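Local coordinates for protein superoxide dismutase [Ni] (PDB 1T6U) that catalyses the dismutation of superoxide to hydrogen peroxide and molecular oxygen, using a nickel ion in each subunit of a hollow, roughly spherical homohexamer, at residues A[22-25]-A[26-30]; A[89-93]-A[94-98]; A[33-36]-A[37-41]; A[41-44]-A[45-48]. The protein carries 1 engineered substitution. All coordinates share one frame; numbering follows the deposited sequence.

Interaction 1 (A[22-25]-A[26-30]); sequences KAVQ and EKMAG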
loop_
_atom_site.group_PDB
_atom_site.type_symbol
_atom_site.label_atom_id
_atom_site.label_comp_id
_atom_site.label_asym_id
_atom_site.label_seq_id
_atom_site.Cartn_x
_atom_site.Cartn_y
_atom_site.Cartn_z
ATOM N N LYS A 22 -10.690 10.814 -15.999
ATOM C CA LYS A 22 -11.078 11.523 -17.206
ATOM C C LYS A 22 -10.179 12.714 -17.496
ATOM O O LYS A 22 -9.796 12.986 -18.635
ATOM C CB LYS A 22 -12.523 12.029 -17.087
ATOM C CG LYS A 22 -13.004 12.651 -18.381
ATOM C CD LYS A 22 -14.446 13.178 -18.310
ATOM C CE LYS A 22 -14.743 13.841 -19.643
ATOM N NZ LYS A 22 -15.935 14.732 -19.670
ATOM N N ALA A 23 -9.835 13.420 -16.428
ATOM C CA ALA A 23 -8.939 14.565 -16.557
ATOM C C ALA A 23 -7.571 14.145 -17.091
ATOM O O ALA A 23 -7.004 14.828 -17.957
ATOM C CB ALA A 23 -8.776 15.308 -15.248
ATOM N N VAL A 24 -7.034 13.059 -16.598
ATOM C CA VAL A 24 -5.779 12.513 -17.103
ATOM C C VAL A 24 -5.888 12.164 -18.573
ATOM O O VAL A 24 -5.004 12.513 -19.368
ATOM C CB VAL A 24 -5.318 11.322 -16.247
ATOM C CG1 VAL A 24 -4.104 10.647 -16.874
ATOM C CG2 VAL A 24 -4.952 11.789 -14.846
ATOM N N GLN A 25 -6.965 11.506 -18.969
ATOM C CA GLN A 25 -7.179 11.190 -20.376
ATOM C C GLN A 25 -7.198 12.471 -21.218
ATOM O O GLN A 25 -6.543 12.499 -22.264
ATOM C CB GLN A 25 -8.461 10.372 -20.567
ATOM C CG GLN A 25 -8.401 9.014 -19.900
ATOM C CD GLN A 25 -9.719 8.272 -19.862
ATOM O OE1 GLN A 25 -10.775 8.866 -19.607
ATOM N NE2 GLN A 25 -9.646 6.951 -20.059
ATOM N N GLU A 26 -7.909 13.519 -20.783
ATOM C CA GLU A 26 -7.909 14.771 -21.553
ATOM C C GLU A 26 -6.500 15.331 -21.713
ATOM O O GLU A 26 -6.037 15.795 -22.776
ATOM C CB GLU A 26 -8.849 15.764 -20.881
ATOM C CG GLU A 26 -10.301 15.375 -20.867
ATOM C CD GLU A 26 -11.199 16.098 -19.894
ATOM O OE1 GLU A 26 -12.437 16.104 -20.072
ATOM O OE2 GLU A 26 -10.736 16.685 -18.899
ATOM N N LYS A 27 -5.745 15.313 -20.618
ATOM C CA LYS A 27 -4.392 15.857 -20.683
ATOM C C LYS A 27 -3.468 15.057 -21.579
ATOM O O LYS A 27 -2.557 15.593 -22.188
ATOM C CB LYS A 27 -3.805 15.909 -19.258
ATOM C CG LYS A 27 -4.523 16.975 -18.430
ATOM C CD LYS A 27 -4.048 17.117 -17.032
ATOM C CE LYS A 27 -4.600 18.331 -16.319
ATOM N NZ LYS A 27 -4.535 19.628 -17.031
ATOM N N MET A 28 -3.678 13.768 -21.666
ATOM C CA MET A 28 -2.878 12.941 -22.561
ATOM C C MET A 28 -3.047 13.400 -23.984
ATOM O O MET A 28 -2.166 13.261 -24.778
ATOM C CB MET A 28 -3.229 11.442 -22.424
ATOM C CG MET A 28 -2.867 10.898 -21.040
ATOM S SD MET A 28 -3.173 9.136 -20.807
ATOM C CE MET A 28 -1.706 8.455 -21.586
ATOM N N ALA A 29 -4.205 13.929 -24.327
ATOM C CA ALA A 29 -4.402 14.272 -25.733
ATOM C C ALA A 29 -3.628 15.548 -26.041
ATOM O O ALA A 29 -3.372 15.859 -27.192
ATOM C CB ALA A 29 -5.887 14.405 -26.000
ATOM N N GLY A 30 -3.275 16.305 -24.997
ATOM C CA GLY A 30 -2.664 17.614 -25.155
ATOM C C GLY A 30 -1.164 17.695 -25.020
ATOM O O GLY A 30 -0.534 18.757 -25.133
HETATM O O HOH W 1 -14.982 17.277 -18.060
HETATM O O HOH W 2 -8.062 18.004 -18.044
#
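On the last turns of helix 12-30, K22 and E26 sit one turn apart and form an i to i+4 ion pair. It is a long one, with K22 NZ 3.8 Å from E26 OE1; the side chains cross obliquely, and the carboxylate oxygen lies closer to the lysine methylene, K22 CE to E26 OE1 being 3.3 Å. K22 swings CG away from its own N (chi1 -174°) and runs fully extended, which brings the aliphatic rod past the glutamate end. One water accepts from K22 NZ and donates weakly to E26 OE1; another donates to E26 OE2 and, weakly, to A23 O. Q98 of helix 94-115 is the stronger partner of K22 NZ, in keeping with the four-helix bundle, where this lysine links neighbouring helices. Losing the amine to a leucine here would probably leave E26 without its charged mate and Q98 OE1 without that donor. The backbone holds regular alpha-helical bonds, E26 N to K22 O and M28 N to V24 O, each at 2.9 Å. On the buried face V24 CG1 meets M28 SD at 4.3 Å, and both side chains rest on A40 of helix 34-62. V24 also packs on L4 of a neighbouring subunit.

Interaction 2 (A[89-93]-A[94-98]); sequences KGSKD and PATGQ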
loop_
_atom_site.group_PDB
_atom_site.type_symbol
_atom_site.label_atom_id
_atom_site.label_comp_id
_atom_site.label_asym_id
_atom_site.label_seq_id
_atom_site.Cartn_x
_atom_site.Cartn_y
_atom_site.Cartn_z
ATOM N N LYS A 89 -9.104 2.341 -17.667
ATOM C CA LYS A 89 -7.682 1.978 -17.505
ATOM C C LYS A 89 -7.030 1.700 -18.844
ATOM O O LYS A 89 -5.914 2.173 -19.083
ATOM C CB LYS A 89 -7.427 0.726 -16.630
ATOM C CG LYS A 89 -7.660 0.926 -15.142
ATOM C CD LYS A 89 -7.353 -0.404 -14.444
ATOM C CE LYS A 89 -7.532 -0.341 -12.923
ATOM N NZ LYS A 89 -7.148 -1.628 -12.264
ATOM N N GLY A 90 -7.688 0.940 -19.694
ATOM C CA GLY A 90 -7.140 0.535 -20.954
ATOM C C GLY A 90 -7.081 1.595 -22.034
ATOM O O GLY A 90 -6.521 1.301 -23.092
ATOM N N SER A 91 -7.660 2.765 -21.830
ATOM C CA SER A 91 -7.888 3.789 -22.809
ATOM C C SER A 91 -7.356 5.160 -22.422
ATOM O O SER A 91 -7.334 5.548 -21.281
ATOM C CB SER A 91 -9.395 3.920 -23.102
ATOM O OG SER A 91 -9.651 4.827 -24.164
ATOM N N LYS A 92 -6.949 5.893 -23.480
ATOM C CA LYS A 92 -6.607 7.304 -23.413
ATOM C C LYS A 92 -7.828 8.189 -23.686
ATOM O O LYS A 92 -7.759 9.409 -23.472
ATOM C CB LYS A 92 -5.479 7.620 -24.394
ATOM C CG LYS A 92 -4.163 6.931 -24.038
ATOM C CD LYS A 92 -3.127 6.947 -25.156
ATOM C CE LYS A 92 -2.902 8.285 -25.776
ATOM N NZ LYS A 92 -2.048 8.238 -26.983
ATOM N N ASP A 93 -8.922 7.617 -24.160
ATOM C CA ASP A 93 -10.078 8.382 -24.625
ATOM C C ASP A 93 -10.881 8.893 -23.451
ATOM O O ASP A 93 -11.418 8.003 -22.780
ATOM C CB ASP A 93 -10.908 7.480 -25.517
ATOM C CG ASP A 93 -12.183 8.109 -26.020
ATOM O OD1 ASP A 93 -12.330 9.338 -25.866
ATOM O OD2 ASP A 93 -13.036 7.350 -26.549
ATOM N N PRO A 94 -10.995 10.195 -23.212
ATOM C CA PRO A 94 -11.807 10.656 -22.077
ATOM C C PRO A 94 -13.284 10.235 -22.154
ATOM O O PRO A 94 -13.933 10.267 -21.089
ATOM C CB PRO A 94 -11.675 12.174 -22.125
ATOM C CG PRO A 94 -10.850 12.529 -23.304
ATOM C CD PRO A 94 -10.408 11.295 -23.958
ATOM N N ALA A 95 -13.816 9.826 -23.298
ATOM C CA ALA A 95 -15.158 9.305 -23.323
ATOM C C ALA A 95 -15.291 8.036 -22.492
ATOM O O ALA A 95 -16.368 7.722 -22.006
ATOM C CB ALA A 95 -15.670 9.063 -24.734
ATOM N N THR A 96 -14.227 7.289 -22.324
ATOM C CA THR A 96 -14.242 6.078 -21.498
ATOM C C THR A 96 -14.302 6.502 -20.032
ATOM O O THR A 96 -15.067 5.921 -19.260
ATOM C CB THR A 96 -13.087 5.098 -21.730
ATOM O OG1 THR A 96 -11.805 5.668 -21.418
ATOM C CG2 THR A 96 -13.058 4.676 -23.192
ATOM N N GLY A 97 -13.514 7.502 -19.649
ATOM C CA GLY A 97 -13.693 8.013 -18.294
ATOM C C GLY A 97 -15.095 8.571 -18.085
ATOM O O GLY A 97 -15.653 8.412 -16.987
ATOM N N GLN A 98 -15.666 9.218 -19.095
ATOM C CA GLN A 98 -17.001 9.777 -18.887
ATOM C C GLN A 98 -18.052 8.692 -18.736
ATOM O O GLN A 98 -19.017 8.790 -17.973
ATOM C CB GLN A 98 -17.319 10.696 -20.063
ATOM C CG GLN A 98 -18.703 11.329 -19.906
ATOM C CD GLN A 98 -18.768 12.197 -18.673
ATOM O OE1 GLN A 98 -17.872 13.055 -18.520
ATOM N NE2 GLN A 98 -19.777 12.015 -17.818
#
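D93 O takes two bonds from T96: the hydroxyl donates, T96 OG1 to D93 O at 2.7 Å, close to the line of the C=O bond, while T96 N reaches D93 O at 2.9 Å from above the carbonyl plane. T96 OG1 stands between its own backbone N and carbonyl carbon (chi1 63°), a position that turns the hydroxyl back onto the N-cap carbonyl. The D93 side chain does the capping: D93 OD1 accepts from A95 N at 3.0 Å, the N-H meeting the carboxylate from above its plane, and A95 CB lies 3.5 Å from the same D93 OD1. This makes D93 the N-cap of helix 94-115, and the helix start would probably favour its negative charge. One step further out, S91 OG accepts from D93 N at 2.9 Å in an ST turn, which ties down the aspartate's backbone. The serine also packs against the threonine, S91 CB to T96 OG1 being 3.4 Å. T96 OG1 and S91 O both accept from Q25 NE2 of helix 12-30, and S91 O takes a further bond from K44 NZ. The loop joins helix 74-89 to helix 94-115, with P94 packed on helix 12-30 and K92 on Q37 of helix 34-62.

Interaction 3 (A[33-36]-A[37-41]); sequences DPHF and QTRAT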
loop_
_atom_site.group_PDB
_atom_site.type_symbol
_atom_site.label_atom_id
_atom_site.label_comp_id
_atom_site.label_asym_id
_atom_site.label_seq_id
_atom_site.Cartn_x
_atom_site.Cartn_y
_atom_site.Cartn_z
ATOM N N ASP A 33 4.478 14.107 -25.199
ATOM C CA ASP A 33 5.809 13.750 -24.676
ATOM C C ASP A 33 5.844 12.346 -24.077
ATOM O O ASP A 33 4.997 12.004 -23.246
ATOM C CB ASP A 33 6.216 14.784 -23.611
ATOM C CG ASP A 33 7.553 14.387 -23.025
ATOM O OD1 ASP A 33 7.586 14.088 -21.815
ATOM O OD2 ASP A 33 8.549 14.403 -23.760
ATOM N N PRO A 34 6.745 11.473 -24.479
ATOM C CA PRO A 34 6.738 10.117 -23.929
ATOM C C PRO A 34 6.775 10.047 -22.409
ATOM O O PRO A 34 6.009 9.264 -21.814
ATOM C CB PRO A 34 7.994 9.520 -24.558
ATOM C CG PRO A 34 7.971 10.157 -25.920
ATOM C CD PRO A 34 7.741 11.619 -25.579
ATOM N N HIS A 35 7.615 10.842 -21.755
ATOM C CA HIS A 35 7.684 10.770 -20.281
ATOM C C HIS A 35 6.376 11.158 -19.646
ATOM O O HIS A 35 5.896 10.481 -18.745
ATOM C CB HIS A 35 8.870 11.621 -19.838
ATOM C CG HIS A 35 9.204 11.561 -18.369
ATOM N ND1 HIS A 35 9.665 10.365 -17.862
ATOM C CD2 HIS A 35 9.234 12.412 -17.308
ATOM C CE1 HIS A 35 9.943 10.447 -16.583
ATOM N NE2 HIS A 35 9.694 11.667 -16.224
ATOM N N PHE A 36 5.781 12.249 -20.126
ATOM C CA PHE A 36 4.457 12.670 -19.654
ATOM C C PHE A 36 3.420 11.581 -19.865
ATOM O O PHE A 36 2.607 11.249 -18.991
ATOM C CB PHE A 36 4.053 13.976 -20.336
ATOM C CG PHE A 36 2.686 14.427 -19.806
ATOM C CD1 PHE A 36 1.542 14.215 -20.541
ATOM C CD2 PHE A 36 2.599 15.021 -18.567
ATOM C CE1 PHE A 36 0.305 14.599 -20.046
ATOM C CE2 PHE A 36 1.395 15.435 -18.059
ATOM C CZ PHE A 36 0.251 15.208 -18.806
ATOM N N GLN A 37 3.446 11.041 -21.096
ATOM C CA GLN A 37 2.466 10.002 -21.380
ATOM C C GLN A 37 2.592 8.812 -20.464
ATOM O O GLN A 37 1.600 8.225 -20.041
ATOM C CB GLN A 37 2.659 9.515 -22.834
ATOM C CG GLN A 37 2.203 10.501 -23.881
ATOM C CD GLN A 37 0.722 10.393 -24.163
ATOM O OE1 GLN A 37 0.178 9.291 -24.260
ATOM N NE2 GLN A 37 0.050 11.514 -24.289
ATOM N N THR A 38 3.829 8.440 -20.150
ATOM C CA THR A 38 4.044 7.327 -19.219
ATOM C C THR A 38 3.557 7.608 -17.826
ATOM O O THR A 38 2.879 6.804 -17.214
ATOM C CB THR A 38 5.562 6.996 -19.247
ATOM O OG1 THR A 38 5.958 6.569 -20.562
ATOM C CG2 THR A 38 5.853 5.866 -18.305
ATOM N N ARG A 39 3.892 8.811 -17.328
ATOM C CA ARG A 39 3.401 9.235 -16.009
ATOM C C ARG A 39 1.884 9.245 -15.975
ATOM O O ARG A 39 1.285 8.777 -14.984
ATOM C CB ARG A 39 3.993 10.592 -15.611
ATOM C CG ARG A 39 5.486 10.593 -15.401
ATOM C CD ARG A 39 6.057 11.978 -15.012
ATOM N NE ARG A 39 5.380 12.312 -13.775
ATOM C CZ ARG A 39 4.506 13.263 -13.527
ATOM N NH1 ARG A 39 4.220 14.134 -14.481
ATOM N NH2 ARG A 39 3.932 13.363 -12.341
ATOM N N ALA A 40 1.247 9.774 -17.011
ATOM C CA ALA A 40 -0.206 9.834 -17.062
ATOM C C ALA A 40 -0.782 8.423 -17.010
ATOM O O ALA A 40 -1.817 8.192 -16.377
ATOM C CB ALA A 40 -0.618 10.600 -18.331
ATOM N N THR A 41 -0.145 7.477 -17.694
ATOM C CA THR A 41 -0.637 6.114 -17.738
ATOM C C THR A 41 -0.515 5.471 -16.384
ATOM O O THR A 41 -1.474 4.822 -15.929
ATOM C CB THR A 41 0.120 5.310 -18.811
ATOM O OG1 THR A 41 -0.018 5.934 -20.098
ATOM C CG2 THR A 41 -0.426 3.891 -18.929
#
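H35 carries its ring away from its own N (chi1 -174°), whereas R39 puts CG anti to its carbonyl carbon (chi1 -65°) and then bends at CG-CD; one turn apart, the two side chains meet. R39 CG comes over one face of the imidazole, and R39 CD touches H35 NE2 at 3.8 Å. The side chains slant across each other, their ring and guanidinium planes 39° apart, a contact of methylenes with the ring rather than of charge with charge. The polar ends lead into other subunits: H35 NE2 bonds to K44 and R39 NE bridges to E45, both of one neighbouring subunit, while R39 NH1 and NH2 reach the L4 and D3 carbonyls of another. P34 O is gripped twice by T38, with T38 N at 2.9 Å and T38 OG1 at 3.0 Å coming from opposite faces of the carbonyl plane. T41 does the same to Q37 O, T41 OG1 donating at 2.8 Å. F36 leans on A40, F36 CE1 to A40 CB being 4.4 Å, and packs on K27 of helix 12-30. D33 OD1 accepts from F36 N at 3.1 Å, on the anti side of the carboxylate but tilted out of its plane, and D33 O receives Q37 N at 2.8 Å. D33 is thereby the N-cap of helix 34-62, an aspartate-proline start to a long helix that serves both the bundle and the hexamer interfaces.

Interaction 4 (A[41-44]-A[45-48]); sequences TVIK and EQRA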
loop_
_atom_site.group_PDB
_atom_site.type_symbol
_atom_site.label_atom_id
_atom_site.label_comp_id
_atom_site.label_asym_id
_atom_site.label_seq_id
_atom_site.Cartn_x
_atom_site.Cartn_y
_atom_site.Cartn_z
ATOM N N THR A 41 -0.145 7.477 -17.694
ATOM C CA THR A 41 -0.637 6.114 -17.738
ATOM C C THR A 41 -0.515 5.471 -16.384
ATOM O O THR A 41 -1.474 4.822 -15.929
ATOM C CB THR A 41 0.120 5.310 -18.811
ATOM O OG1 THR A 41 -0.018 5.934 -20.098
ATOM C CG2 THR A 41 -0.426 3.891 -18.929
ATOM N N VAL A 42 0.630 5.633 -15.713
ATOM C CA VAL A 42 0.831 5.157 -14.355
ATOM C C VAL A 42 -0.256 5.677 -13.410
ATOM O O VAL A 42 -0.902 4.931 -12.679
ATOM C CB VAL A 42 2.218 5.591 -13.826
ATOM C CG1 VAL A 42 2.323 5.296 -12.333
ATOM C CG2 VAL A 42 3.326 4.924 -14.608
ATOM N N ILE A 43 -0.487 6.994 -13.458
ATOM C CA ILE A 43 -1.434 7.602 -12.518
ATOM C C ILE A 43 -2.861 7.205 -12.819
ATOM O O ILE A 43 -3.659 6.918 -11.904
ATOM C CB ILE A 43 -1.185 9.132 -12.561
ATOM C CG1 ILE A 43 0.145 9.440 -11.846
ATOM C CG2 ILE A 43 -2.323 9.938 -12.023
ATOM C CD1 ILE A 43 0.657 10.841 -12.001
ATOM N N LYS A 44 -3.210 7.215 -14.095
ATOM C CA LYS A 44 -4.545 6.806 -14.511
ATOM C C LYS A 44 -4.831 5.420 -13.967
ATOM O O LYS A 44 -5.925 5.121 -13.459
ATOM C CB LYS A 44 -4.648 6.828 -16.047
ATOM C CG LYS A 44 -5.991 6.317 -16.570
ATOM C CD LYS A 44 -6.289 6.768 -17.996
ATOM C CE LYS A 44 -5.292 6.318 -19.035
ATOM N NZ LYS A 44 -5.412 4.855 -19.219
ATOM N N GLU A 45 -3.839 4.545 -14.066
ATOM C CA GLU A 45 -4.064 3.172 -13.599
ATOM C C GLU A 45 -4.356 3.129 -12.112
ATOM O O GLU A 45 -5.260 2.415 -11.644
ATOM C CB GLU A 45 -2.846 2.305 -13.954
ATOM C CG GLU A 45 -3.062 0.807 -14.004
ATOM C CD GLU A 45 -3.758 0.329 -15.261
ATOM O OE1 GLU A 45 -3.924 1.095 -16.222
ATOM O OE2 GLU A 45 -4.148 -0.859 -15.302
ATOM N N GLN A 46 -3.619 3.919 -11.346
ATOM C CA GLN A 46 -3.804 3.987 -9.895
ATOM C C GLN A 46 -5.142 4.574 -9.506
ATOM O O GLN A 46 -5.819 4.040 -8.624
ATOM C CB GLN A 46 -2.672 4.834 -9.292
ATOM C CG GLN A 46 -1.294 4.226 -9.367
ATOM C CD GLN A 46 -0.129 5.132 -9.082
ATOM O OE1 GLN A 46 -0.199 6.357 -9.160
ATOM N NE2 GLN A 46 1.059 4.628 -8.789
ATOM N N ARG A 47 -5.524 5.692 -10.129
ATOM C CA ARG A 47 -6.773 6.315 -9.690
ATOM C C ARG A 47 -7.973 5.460 -10.069
ATOM O O ARG A 47 -8.926 5.365 -9.305
ATOM C CB ARG A 47 -6.877 7.743 -10.232
ATOM C CG ARG A 47 -5.703 8.644 -10.033
ATOM C CD ARG A 47 -4.911 8.502 -8.756
ATOM N NE ARG A 47 -5.619 8.884 -7.547
ATOM C CZ ARG A 47 -5.043 9.114 -6.374
ATOM N NH1 ARG A 47 -3.731 9.014 -6.199
ATOM N NH2 ARG A 47 -5.781 9.465 -5.320
ATOM N N ALA A 48 -7.890 4.818 -11.248
ATOM C CA ALA A 48 -8.968 3.941 -11.705
ATOM C C ALA A 48 -9.125 2.772 -10.733
ATOM O O ALA A 48 -10.236 2.375 -10.396
ATOM C CB ALA A 48 -8.703 3.463 -13.101
HETATM O O HOH W 3 -3.668 3.670 -17.308
#
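T41 O is approached by two groups, E45 N at 3.0 Å and a water at 2.8 Å. The same water accepts from K44 NZ at 2.8 Å and lies 2.8 Å from E45 OE1, so it sits between lysine and carboxylate, whose charged atoms K44 NZ and E45 OE1 are themselves 5.0 Å apart. K44 folds back toward it through bends at chi3 and chi4 (60° and 69°). Each end has a further partner: S91 O accepts from K44 NZ, and R39 of a neighbouring subunit forms a salt bridge with E45 OE1. All this lies in the middle of helix 34-62, the long helix of the four-helix bundle, which here faces helices 12-30 and 74-89 as well as other subunits. V42 and Q46 run alongside each other in the same direction, with V42 CG1 3.8 Å from Q46 NE2, and Q46 OE1 comes within 4.1 Å of I43 CG1. Trimming Q46 to an alanine here would probably strip V42 CG1 of this amide cover and open a gap beside I43. I43 and R47 are likewise alongside, I43 CG2 touching R47 CG at 4.1 Å, while R47 NE bridges to E17. I43 packs on C2, a nickel ligand of another subunit.

Overall arrangement
Interactions 3 and 4 are successive parts of helix 34-62 and share T41; interaction 1 lies on helix 12-30, packed against both, and interaction 2 opens helix 94-115. Interaction 4 is the buried one and interaction 2 the surface one, with 1 and 3 partly buried. Both helix starts, 2 and 3, use an aspartate N-cap followed by proline, whereas 1 and 4 are mid-helix or late-helix and pair lysine with glutamate, directly though loosely in 1 and through a water in 4. Q25 and K44 tie interactions 1 and 4 to the loop of interaction 2. H35 and R39 of interaction 3 meet K44 and E45 of a neighbouring subunit's interaction 4.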